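Local atomic coordinates of sesquisabinene B synthase 2 (Santalum album, PDB entry 6A2A), a protein that probably cyclises farnesyl diphosphate to the sesquiterpene sesquisabinene B, with magnesium or manganese as cofactor, as a member of the plant terpene synthase family. Residues A[216-220]-A[221-225]; A[281-284]-A[285-289]; A[450-453]-A[454-458]; A[527-530]-A[531-535]. All coordinates share one frame; numbering follows the deposited sequence.

All four contacts are local and mostly buried. Contact 1 lies where a loop enters helix 220-232, and relies on capping and a water bridge between opposite charges; contacts 2, 3 and 4 are turns within helices 281-292, 447-462 and 521-535, built on regular backbone bonds. Contact 4, its centre about 3 Å from the centre of the chain, is the hub: its His533 stacks on Trp217 of contact 1, its Ser532 packs against Cys456 of contact 3, and contact 2 reaches it through Tyr288. Contacts 1 and 2 join where Tyr222 OH is hydrogen-bonded to Met287 O. Gln284 of contact 2 is exposed, while Arg450 of contact 3 and Arg530 of contact 4 are partly exposed.

Contact 1. Residues A[216-220]-A[221-225]; sequences HWRTI and RYEAR
Thr219 and Tyr222 meet where the loop after helix 201-212 turns into helix 220-232. A short 3-10 segment at 216-217 leads into two extended residues, Arg218 and Thr219, before the helix starts at Ile220. The first regular helical bond joins Ala224 N to Ile220 O (2.9 Å), while the one before it, Glu223 N to Thr219 O, is weak at 3.3 Å. Thr219 compensates with its side chain: OG1 accepts from Tyr222 N at 3.2 Å. With chi1 at 75°, OG1 sits between the backbone N and the carbonyl carbon, which places it within reach of Tyr222 N. The same oxygen lies at the edge of the Tyr222 ring, in its plane, 3.2 Å from CD1. Glu223 CB presses against Thr219 O, and its chain bends at chi2 (60°) to bring the carboxylate back to the extended Arg218, which it approaches obliquely. Here Arg218 CD is 3.3 Å from Glu223 OE1, yet Arg218 NE stays 4.1 Å from that oxygen, which lies well out of the guanidinium plane. The two charges probably attract, though no N-H points at OE1, and a water joins them, accepting from Arg218 NH1 (3.0 Å) and donating to Glu223 OE1 (2.7 Å). His209 bonds both partners, through its backbone O to Arg218 NH2 and through NE2 to Glu223 OE1, and Arg90 forms a salt bridge with Glu223 OE2. This largely buried contact is a threonine N-cap, joined by a water bridge between opposite charges, at the start of helix 220-232.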
loop_
_atom_site.group_PDB
_atom_site.type_symbol
_atom_site.label_atom_id
_atom_site.label_comp_id
_atom_site.label_asym_id
_atom_site.label_seq_id
_atom_site.Cartn_x
_atom_site.Cartn_y
_atom_site.Cartn_z
ATOM N N HIS A 216 -25.084 -16.856 20.723
ATOM C CA HIS A 216 -25.683 -16.226 19.550
ATOM C C HIS A 216 -25.157 -14.788 19.410
ATOM O O HIS A 216 -25.188 -14.261 18.300
ATOM C CB HIS A 216 -27.209 -16.220 19.695
ATOM C CG HIS A 216 -27.942 -15.818 18.456
ATOM N ND1 HIS A 216 -27.736 -16.439 17.252
ATOM C CD2 HIS A 216 -28.958 -14.936 18.269
ATOM C CE1 HIS A 216 -28.581 -15.926 16.344
ATOM N NE2 HIS A 216 -29.368 -15.054 16.943
ATOM N N TRP A 217 -24.777 -14.151 20.512
ATOM C CA TRP A 217 -24.339 -12.722 20.520
ATOM C C TRP A 217 -22.800 -12.592 20.438
ATOM O O TRP A 217 -22.282 -11.477 20.411
ATOM C CB TRP A 217 -24.899 -12.049 21.770
ATOM C CG TRP A 217 -26.380 -11.819 21.734
ATOM C CD1 TRP A 217 -27.266 -12.260 20.792
ATOM C CD2 TRP A 217 -27.136 -11.099 22.702
ATOM N NE1 TRP A 217 -28.537 -11.879 21.125
ATOM C CE2 TRP A 217 -28.478 -11.109 22.257
ATOM C CE3 TRP A 217 -26.824 -10.394 23.855
ATOM C CZ2 TRP A 217 -29.467 -10.480 22.973
ATOM C CZ3 TRP A 217 -27.804 -9.737 24.536
ATOM C CH2 TRP A 217 -29.129 -9.831 24.139
ATOM N N ARG A 218 -22.055 -13.677 20.377
ATOM C CA ARG A 218 -20.598 -13.623 20.366
ATOM C C ARG A 218 -20.073 -13.688 18.941
ATOM O O ARG A 218 -20.715 -14.250 18.030
ATOM C CB ARG A 218 -20.023 -14.752 21.254
ATOM C CG ARG A 218 -20.255 -14.522 22.735
ATOM C CD ARG A 218 -19.725 -15.675 23.641
ATOM N NE ARG A 218 -19.748 -15.311 25.029
ATOM C CZ ARG A 218 -18.797 -14.593 25.644
ATOM N NH1 ARG A 218 -17.795 -14.071 24.950
ATOM N NH2 ARG A 218 -18.903 -14.359 26.931
ATOM N N THR A 219 -18.856 -13.243 18.760
ATOM C CA THR A 219 -18.195 -13.332 17.501
ATOM C C THR A 219 -17.751 -14.756 17.244
ATOM O O THR A 219 -17.525 -15.555 18.187
ATOM C CB THR A 219 -16.966 -12.440 17.338
ATOM O OG1 THR A 219 -15.846 -12.959 18.061
ATOM C CG2 THR A 219 -17.206 -10.988 17.736
ATOM N N ILE A 220 -17.656 -15.067 15.997
ATOM C CA ILE A 220 -17.154 -16.449 15.619
ATOM C C ILE A 220 -15.679 -16.599 16.003
ATOM O O ILE A 220 -15.331 -17.561 16.669
ATOM C CB ILE A 220 -17.348 -16.769 14.139
ATOM C CG1 ILE A 220 -18.833 -16.723 13.799
ATOM C CG2 ILE A 220 -16.800 -18.142 13.797
ATOM C CD1 ILE A 220 -19.115 -16.633 12.297
ATOM N N ARG A 221 -14.845 -15.639 15.653
ATOM C CA ARG A 221 -13.404 -15.866 15.663
ATOM C C ARG A 221 -12.871 -15.836 17.090
ATOM O O ARG A 221 -12.033 -16.688 17.454
ATOM C CB ARG A 221 -12.648 -14.848 14.808
ATOM C CG ARG A 221 -11.151 -15.137 14.721
ATOM C CD ARG A 221 -10.891 -16.495 14.081
ATOM N NE ARG A 221 -9.453 -16.654 13.905
ATOM C CZ ARG A 221 -8.845 -17.760 13.463
ATOM N NH1 ARG A 221 -9.562 -18.826 13.083
ATOM N NH2 ARG A 221 -7.522 -17.780 13.446
ATOM N N TYR A 222 -13.326 -14.882 17.894
ATOM C CA TYR A 222 -12.861 -14.795 19.270
ATOM C C TYR A 222 -13.465 -15.932 20.099
ATOM O O TYR A 222 -12.793 -16.407 21.015
ATOM C CB TYR A 222 -13.154 -13.435 19.895
ATOM C CG TYR A 222 -12.386 -12.318 19.248
ATOM C CD1 TYR A 222 -12.895 -11.647 18.136
ATOM C CD2 TYR A 222 -11.151 -11.915 19.719
ATOM C CE1 TYR A 222 -12.162 -10.663 17.486
ATOM C CE2 TYR A 222 -10.425 -10.920 19.087
ATOM C CZ TYR A 222 -10.933 -10.287 17.967
ATOM O OH TYR A 222 -10.253 -9.289 17.318
ATOM N N GLU A 223 -14.691 -16.367 19.767
ATOM C CA GLU A 223 -15.276 -17.537 20.446
ATOM C C GLU A 223 -14.452 -18.789 20.122
ATOM O O GLU A 223 -14.303 -19.667 21.014
ATOM C CB GLU A 223 -16.744 -17.745 20.042
ATOM C CG GLU A 223 -17.427 -18.882 20.805
ATOM C CD GLU A 223 -17.499 -18.736 22.315
ATOM O OE1 GLU A 223 -17.161 -17.658 22.910
ATOM O OE2 GLU A 223 -17.805 -19.822 22.968
ATOM N N ALA A 224 -13.967 -18.896 18.917
ATOM C CA ALA A 224 -13.211 -20.090 18.505
ATOM C C ALA A 224 -11.971 -20.249 19.399
ATOM O O ALA A 224 -11.658 -21.375 19.856
ATOM C CB ALA A 224 -12.837 -20.040 17.064
ATOM N N ARG A 225 -11.273 -19.160 19.631
ATOM C CA ARG A 225 -10.058 -19.274 20.434
ATOM C C ARG A 225 -10.367 -19.642 21.888
ATOM O O ARG A 225 -9.586 -20.400 22.506
ATOM C CB ARG A 225 -9.266 -17.967 20.454
ATOM C CG ARG A 225 -7.926 -18.091 21.165
ATOM C CD ARG A 225 -6.991 -19.046 20.464
ATOM N NE ARG A 225 -5.810 -19.319 21.325
ATOM C CZ ARG A 225 -5.742 -20.250 22.280
ATOM N NH1 ARG A 225 -6.811 -20.959 22.596
ATOM N NH2 ARG A 225 -4.579 -20.504 22.887
HETATM O O HOH W 1 -16.438 -15.114 22.538
#

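Contact 2. Residues A[281-284]-A[285-289]; sequences GLIQ and SYMYA
Ile283 and Met287 stand one turn apart near the start of helix 281-292, an alpha helix of the metal-binding domain of this terpene synthase. Successive i to i+4 bonds run along it: Met287 N to Ile283 O is 2.9 Å and Tyr286 N to Leu282 O is 3.0 Å. Ser285 N meets Gly281 O at 3.1 Å, tilted 34° from the carbonyl plane, more than the other donors of this stretch. In Met287, chi1 of -69° sets CG beside the backbone N; CB and CG lie against Ile283 O, with CG 3.3 Å from it, before the chain bends off at chi3. SD lies 4.2 Å from CG1 of Ile283. This touch of sulfur and CG1 is apolar, and Ile283 goes on to Leu38 and Trp39 while Met287 goes on to Thr549 of helix 546-558. Ser285 packs CB on Gly281 O (3.4 Å), and its OG, chi1 173°, reaches Ala306 O of helix 299-321. Tyr286 OH is bonded to Glu259 OE1, and Tyr288 OH to Ser532 and Val528 of helix 521-535; the side chain of Tyr288 lies about 7 Å from that of Asn460, between nearest atoms. The chemistry thus divides in two: backbone bonds hold the turn, with the sulfur touch a minor apolar addition, whereas the hydroxyls of Ser285, Tyr286 and Tyr288 are bonded to neighbouring helices and tie this one into the bundle.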
loop_
_atom_site.group_PDB
_atom_site.type_symbol
_atom_site.label_atom_id
_atom_site.label_comp_id
_atom_site.label_asym_id
_atom_site.label_seq_id
_atom_site.Cartn_x
_atom_site.Cartn_y
_atom_site.Cartn_z
ATOM N N GLY A 281 -6.270 3.387 17.180
ATOM C CA GLY A 281 -7.307 3.401 16.184
ATOM C C GLY A 281 -7.231 2.292 15.150
ATOM O O GLY A 281 -8.182 1.659 14.852
ATOM N N LEU A 282 -6.056 2.085 14.618
ATOM C CA LEU A 282 -5.875 1.089 13.593
ATOM C C LEU A 282 -6.040 -0.318 14.134
ATOM O O LEU A 282 -6.752 -1.105 13.602
ATOM C CB LEU A 282 -4.517 1.242 12.955
ATOM C CG LEU A 282 -4.147 0.403 11.744
ATOM C CD1 LEU A 282 -3.681 -0.937 12.190
ATOM C CD2 LEU A 282 -5.199 0.257 10.686
ATOM N N ILE A 283 -5.342 -0.606 15.209
ATOM C CA ILE A 283 -5.401 -1.934 15.769
ATOM C C ILE A 283 -6.800 -2.299 16.257
ATOM O O ILE A 283 -7.265 -3.353 16.015
ATOM C CB ILE A 283 -4.295 -2.210 16.801
ATOM C CG1 ILE A 283 -4.346 -3.637 17.245
ATOM C CG2 ILE A 283 -4.453 -1.445 18.063
ATOM C CD1 ILE A 283 -3.869 -4.582 16.196
ATOM N N GLN A 284 -7.465 -1.383 16.906
ATOM C CA GLN A 284 -8.788 -1.637 17.373
ATOM C C GLN A 284 -9.768 -1.842 16.213
ATOM O O GLN A 284 -10.596 -2.697 16.278
ATOM C CB GLN A 284 -9.226 -0.572 18.359
ATOM C CG GLN A 284 -8.352 -0.709 19.589
ATOM C CD GLN A 284 -8.771 -0.007 20.850
ATOM O OE1 GLN A 284 -8.521 -0.513 21.906
ATOM N NE2 GLN A 284 -9.330 1.168 20.746
ATOM N N SER A 285 -9.604 -1.086 15.142
ATOM C CA SER A 285 -10.478 -1.262 14.000
ATOM C C SER A 285 -10.285 -2.658 13.418
ATOM O O SER A 285 -11.202 -3.325 13.095
ATOM C CB SER A 285 -10.214 -0.238 12.907
ATOM O OG SER A 285 -10.952 -0.531 11.773
ATOM N N TYR A 286 -9.044 -3.054 13.291
ATOM C CA TYR A 286 -8.733 -4.353 12.748
ATOM C C TYR A 286 -9.281 -5.460 13.651
ATOM O O TYR A 286 -9.882 -6.372 13.183
ATOM C CB TYR A 286 -7.241 -4.535 12.435
ATOM C CG TYR A 286 -6.948 -5.867 11.777
ATOM C CD1 TYR A 286 -7.350 -6.137 10.504
ATOM C CD2 TYR A 286 -6.331 -6.864 12.467
ATOM C CE1 TYR A 286 -7.122 -7.365 9.923
ATOM C CE2 TYR A 286 -6.103 -8.078 11.904
ATOM C CZ TYR A 286 -6.502 -8.340 10.629
ATOM O OH TYR A 286 -6.252 -9.571 10.112
ATOM N N MET A 287 -9.109 -5.322 14.950
ATOM C CA MET A 287 -9.625 -6.361 15.854
ATOM C C MET A 287 -11.147 -6.488 15.719
ATOM O O MET A 287 -11.651 -7.627 15.808
ATOM C CB MET A 287 -9.206 -6.096 17.296
ATOM C CG MET A 287 -7.732 -6.286 17.503
ATOM S SD MET A 287 -7.237 -5.990 19.217
ATOM C CE MET A 287 -8.350 -7.073 20.102
ATOM N N TYR A 288 -11.863 -5.391 15.545
ATOM C CA TYR A 288 -13.283 -5.429 15.357
ATOM C C TYR A 288 -13.584 -6.048 14.001
ATOM O O TYR A 288 -14.507 -6.845 13.881
ATOM C CB TYR A 288 -13.875 -4.015 15.435
ATOM C CG TYR A 288 -15.378 -3.985 15.591
ATOM C CD1 TYR A 288 -16.228 -4.367 14.557
ATOM C CD2 TYR A 288 -15.961 -3.494 16.739
ATOM C CE1 TYR A 288 -17.610 -4.315 14.700
ATOM C CE2 TYR A 288 -17.337 -3.397 16.880
ATOM C CZ TYR A 288 -18.168 -3.858 15.874
ATOM O OH TYR A 288 -19.526 -3.736 16.052
ATOM N N ALA A 289 -12.790 -5.738 12.963
ATOM C CA ALA A 289 -13.071 -6.262 11.643
ATOM C C ALA A 289 -13.020 -7.801 11.693
ATOM O O ALA A 289 -13.838 -8.468 11.044
ATOM C CB ALA A 289 -12.099 -5.728 10.616
#

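Contact 3. Residues A[450-453]-A[454-458]; sequences RASC and ILCRI
Arg450 and Ile454 lie side by side, pointing the same way, on helix 447-462 of the alpha-helical terpene synthase catalytic domain. This helix also carries Asn460, a magnesium-binding residue, although no metal is bound to this chain in the model. The arginine is extended from CG to NE, and the isoleucine runs alongside it, its CD1 4.0 Å from Arg450 CG. Further out, the same methyl covers one guanidinium face, 4.1 Å above the plane and displaced toward the rim, while NH1 forms a salt bridge with Asp411. The next residue, Leu455, folds back over the carbonyl of Ala451, one turn earlier: with chi1 at -83°, its CG lies 3.3 Å from Ala451 O, the atom that also accepts from Leu455 N at 2.8 Å. Both Ile454 and Leu455 rest on Trp503 of helix 489-510. Arg457 leaves the turn in another direction, bent at chi2 and chi3, and is held by Ala413 O at NE and by a salt bridge from NH1 to Asp461. Its side chain comes within about 4 Å, between nearest atoms, of Glu394, which also binds magnesium. At Cys456, chi1 near -70° sets SG beside its own backbone N, bringing the sulfur within 3.4 Å of Ser452 O.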
loop_
_atom_site.group_PDB
_atom_site.type_symbol
_atom_site.label_atom_id
_atom_site.label_comp_id
_atom_site.label_asym_id
_atom_site.label_seq_id
_atom_site.Cartn_x
_atom_site.Cartn_y
_atom_site.Cartn_z
ATOM N N ARG A 450 -31.285 -1.703 9.146
ATOM C CA ARG A 450 -31.650 -0.723 10.188
ATOM C C ARG A 450 -31.482 -1.369 11.572
ATOM O O ARG A 450 -30.962 -0.740 12.424
ATOM C CB ARG A 450 -33.091 -0.264 9.984
ATOM C CG ARG A 450 -33.482 0.962 10.786
ATOM C CD ARG A 450 -34.966 1.250 10.717
ATOM N NE ARG A 450 -35.313 2.503 11.339
ATOM C CZ ARG A 450 -36.378 2.748 12.087
ATOM N NH1 ARG A 450 -36.466 3.916 12.687
ATOM N NH2 ARG A 450 -37.352 1.866 12.232
ATOM N N ALA A 451 -31.956 -2.584 11.722
ATOM C CA ALA A 451 -31.860 -3.320 12.998
ATOM C C ALA A 451 -30.386 -3.437 13.409
ATOM O O ALA A 451 -30.062 -3.139 14.534
ATOM C CB ALA A 451 -32.515 -4.666 12.842
ATOM N N SER A 452 -29.548 -3.847 12.496
ATOM C CA SER A 452 -28.098 -3.994 12.760
ATOM C C SER A 452 -27.492 -2.657 13.193
ATOM O O SER A 452 -26.843 -2.625 14.199
ATOM C CB SER A 452 -27.396 -4.553 11.572
ATOM O OG SER A 452 -26.022 -4.658 11.788
ATOM N N CYS A 453 -27.733 -1.590 12.463
ATOM C CA CYS A 453 -27.131 -0.291 12.851
ATOM C C CYS A 453 -27.696 0.178 14.194
ATOM O O CYS A 453 -26.940 0.660 14.970
ATOM C CB CYS A 453 -27.348 0.756 11.769
ATOM S SG CYS A 453 -26.643 0.233 10.190
ATOM N N ILE A 454 -28.981 0.062 14.424
ATOM C CA ILE A 454 -29.508 0.506 15.737
ATOM C C ILE A 454 -28.870 -0.355 16.834
ATOM O O ILE A 454 -28.465 0.198 17.823
ATOM C CB ILE A 454 -31.045 0.457 15.777
ATOM C CG1 ILE A 454 -31.638 1.476 14.811
ATOM C CG2 ILE A 454 -31.532 0.706 17.183
ATOM C CD1 ILE A 454 -33.135 1.480 14.769
ATOM N N LEU A 455 -28.812 -1.655 16.620
ATOM C CA LEU A 455 -28.180 -2.532 17.633
ATOM C C LEU A 455 -26.756 -2.076 17.961
ATOM O O LEU A 455 -26.392 -1.934 19.156
ATOM C CB LEU A 455 -28.212 -3.980 17.130
ATOM C CG LEU A 455 -29.537 -4.690 17.396
ATOM C CD1 LEU A 455 -29.652 -5.937 16.547
ATOM C CD2 LEU A 455 -29.669 -5.013 18.884
ATOM N N CYS A 456 -25.935 -1.808 16.942
ATOM C CA CYS A 456 -24.545 -1.433 17.194
ATOM C C CYS A 456 -24.480 -0.163 18.058
ATOM O O CYS A 456 -23.664 -0.050 19.008
ATOM C CB CYS A 456 -23.797 -1.261 15.873
ATOM S SG CYS A 456 -23.523 -2.815 14.992
ATOM N N ARG A 457 -25.367 0.805 17.746
ATOM C CA ARG A 457 -25.452 2.042 18.496
ATOM C C ARG A 457 -25.919 1.802 19.934
ATOM O O ARG A 457 -25.231 2.227 20.872
ATOM C CB ARG A 457 -26.367 3.053 17.798
ATOM C CG ARG A 457 -26.729 4.255 18.645
ATOM C CD ARG A 457 -25.673 5.063 19.313
ATOM N NE ARG A 457 -24.709 5.662 18.385
ATOM C CZ ARG A 457 -23.570 6.225 18.710
ATOM N NH1 ARG A 457 -23.074 6.111 19.937
ATOM N NH2 ARG A 457 -22.863 6.832 17.757
ATOM N N ILE A 458 -26.993 1.090 20.148
ATOM C CA ILE A 458 -27.488 0.921 21.500
ATOM C C ILE A 458 -26.518 0.076 22.332
ATOM O O ILE A 458 -26.282 0.373 23.544
ATOM C CB ILE A 458 -28.895 0.322 21.493
ATOM C CG1 ILE A 458 -29.895 1.373 21.011
ATOM C CG2 ILE A 458 -29.215 -0.212 22.870
ATOM C CD1 ILE A 458 -31.306 0.824 20.875
#

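Contact 4. Residues A[527-530]-A[531-535]; sequences NVVR and GSHFF
Val528 and Ser532 are joined by a backbone bond on helix 521-535, Ser532 N donating to Val528 O at 3.1 Å. That carbonyl is shared, for Tyr288 OH is hydrogen-bonded to it too, and Ser532 OG lies 3.2 Å away. The buried Ser532 OG is also probably hydrogen-bonded to Tyr288 OH, at a very short separation, so two hydroxyls and a carbonyl form one cluster whose protons are not assigned. Val529 O accepts from His533 N (2.9 Å) and Arg530 O from Phe534 N (2.9 Å). The Arg530 guanidinium has several partners: NH1 donates to Asn527 OD1 at 3.0 Å, nearly straight at 171° and in the guanidinium plane, while NE is bonded to His216 O. These bonds fix the rotation of the flat group. His533 runs beside Val529, its NE2 3.9 Å from Val529 CG1, and the same nitrogen is satisfied by Trp504 NE1. Gly531 N donates to Asn527 O at 2.9 Å. The helix is thus wedged among others: Val529 and His533 face helices 447-462 and 489-510, Val528 and Phe535 touch helix 281-292, and Phe534 meets Tyr222 of helix 220-232 and Trp548 of helix 546-558.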
loop_
_atom_site.group_PDB
_atom_site.type_symbol
_atom_site.label_atom_id
_atom_site.label_comp_id
_atom_site.label_asym_id
_atom_site.label_seq_id
_atom_site.Cartn_x
_atom_site.Cartn_y
_atom_site.Cartn_z
ATOM N N ASN A 527 -22.818 -10.071 12.128
ATOM C CA ASN A 527 -21.555 -10.210 12.836
ATOM C C ASN A 527 -21.111 -8.834 13.339
ATOM O O ASN A 527 -20.420 -8.803 14.334
ATOM C CB ASN A 527 -20.533 -10.931 11.976
ATOM C CG ASN A 527 -20.794 -12.419 11.950
ATOM O OD1 ASN A 527 -21.140 -12.967 12.985
ATOM N ND2 ASN A 527 -20.646 -13.047 10.805
ATOM N N VAL A 528 -21.475 -7.709 12.666
ATOM C CA VAL A 528 -21.125 -6.391 13.296
ATOM C C VAL A 528 -21.785 -6.252 14.659
ATOM O O VAL A 528 -21.253 -5.597 15.545
ATOM C CB VAL A 528 -21.392 -5.144 12.414
ATOM C CG1 VAL A 528 -20.535 -5.156 11.189
ATOM C CG2 VAL A 528 -22.841 -4.985 12.025
ATOM N N VAL A 529 -22.986 -6.791 14.835
ATOM C CA VAL A 529 -23.659 -6.710 16.090
ATOM C C VAL A 529 -22.875 -7.496 17.157
ATOM O O VAL A 529 -22.660 -7.021 18.280
ATOM C CB VAL A 529 -25.116 -7.182 15.999
ATOM C CG1 VAL A 529 -25.789 -7.060 17.344
ATOM C CG2 VAL A 529 -25.902 -6.401 14.916
ATOM N N ARG A 530 -22.507 -8.698 16.771
ATOM C CA ARG A 530 -21.718 -9.575 17.688
ATOM C C ARG A 530 -20.416 -8.870 18.079
ATOM O O ARG A 530 -20.035 -8.891 19.269
ATOM C CB ARG A 530 -21.470 -10.903 16.985
ATOM C CG ARG A 530 -22.710 -11.769 16.867
ATOM C CD ARG A 530 -22.542 -12.846 15.810
ATOM N NE ARG A 530 -23.677 -13.755 15.927
ATOM C CZ ARG A 530 -23.994 -14.686 15.026
ATOM N NH1 ARG A 530 -23.318 -14.795 13.879
ATOM N NH2 ARG A 530 -25.016 -15.510 15.278
ATOM N N GLY A 531 -19.757 -8.249 17.098
ATOM C CA GLY A 531 -18.568 -7.434 17.402
ATOM C C GLY A 531 -18.866 -6.383 18.453
ATOM O O GLY A 531 -18.049 -6.171 19.348
ATOM N N SER A 532 -20.004 -5.678 18.352
ATOM C CA SER A 532 -20.341 -4.648 19.309
ATOM C C SER A 532 -20.552 -5.232 20.711
ATOM O O SER A 532 -20.082 -4.677 21.701
ATOM C CB SER A 532 -21.554 -3.841 18.847
ATOM O OG SER A 532 -21.206 -3.185 17.640
ATOM N N HIS A 533 -21.255 -6.326 20.777
ATOM C CA HIS A 533 -21.482 -6.947 22.085
ATOM C C HIS A 533 -20.140 -7.325 22.708
ATOM O O HIS A 533 -19.953 -7.088 23.929
ATOM C CB HIS A 533 -22.291 -8.270 22.022
ATOM C CG HIS A 533 -23.760 -8.124 21.802
ATOM N ND1 HIS A 533 -24.581 -7.535 22.705
ATOM C CD2 HIS A 533 -24.524 -8.485 20.754
ATOM C CE1 HIS A 533 -25.809 -7.604 22.264
ATOM N NE2 HIS A 533 -25.798 -8.140 21.065
ATOM N N PHE A 534 -19.254 -7.878 21.887
ATOM C CA PHE A 534 -18.019 -8.432 22.418
ATOM C C PHE A 534 -17.088 -7.313 22.875
ATOM O O PHE A 534 -16.433 -7.436 23.953
ATOM C CB PHE A 534 -17.336 -9.296 21.376
ATOM C CG PHE A 534 -16.122 -9.994 21.913
ATOM C CD1 PHE A 534 -16.250 -10.911 22.940
ATOM C CD2 PHE A 534 -14.906 -9.787 21.314
ATOM C CE1 PHE A 534 -15.139 -11.616 23.380
ATOM C CE2 PHE A 534 -13.792 -10.484 21.762
ATOM C CZ PHE A 534 -13.929 -11.391 22.785
ATOM N N PHE A 535 -17.022 -6.234 22.103
ATOM C CA PHE A 535 -16.040 -5.180 22.360
ATOM C C PHE A 535 -16.572 -4.080 23.292
ATOM O O PHE A 535 -15.785 -3.204 23.732
ATOM C CB PHE A 535 -15.481 -4.612 21.035
ATOM C CG PHE A 535 -14.462 -5.512 20.408
ATOM C CD1 PHE A 535 -13.236 -5.734 21.038
ATOM C CD2 PHE A 535 -14.769 -6.246 19.280
ATOM C CE1 PHE A 535 -12.334 -6.649 20.513
ATOM C CE2 PHE A 535 -13.864 -7.143 18.742
ATOM C CZ PHE A 535 -12.638 -7.319 19.343
#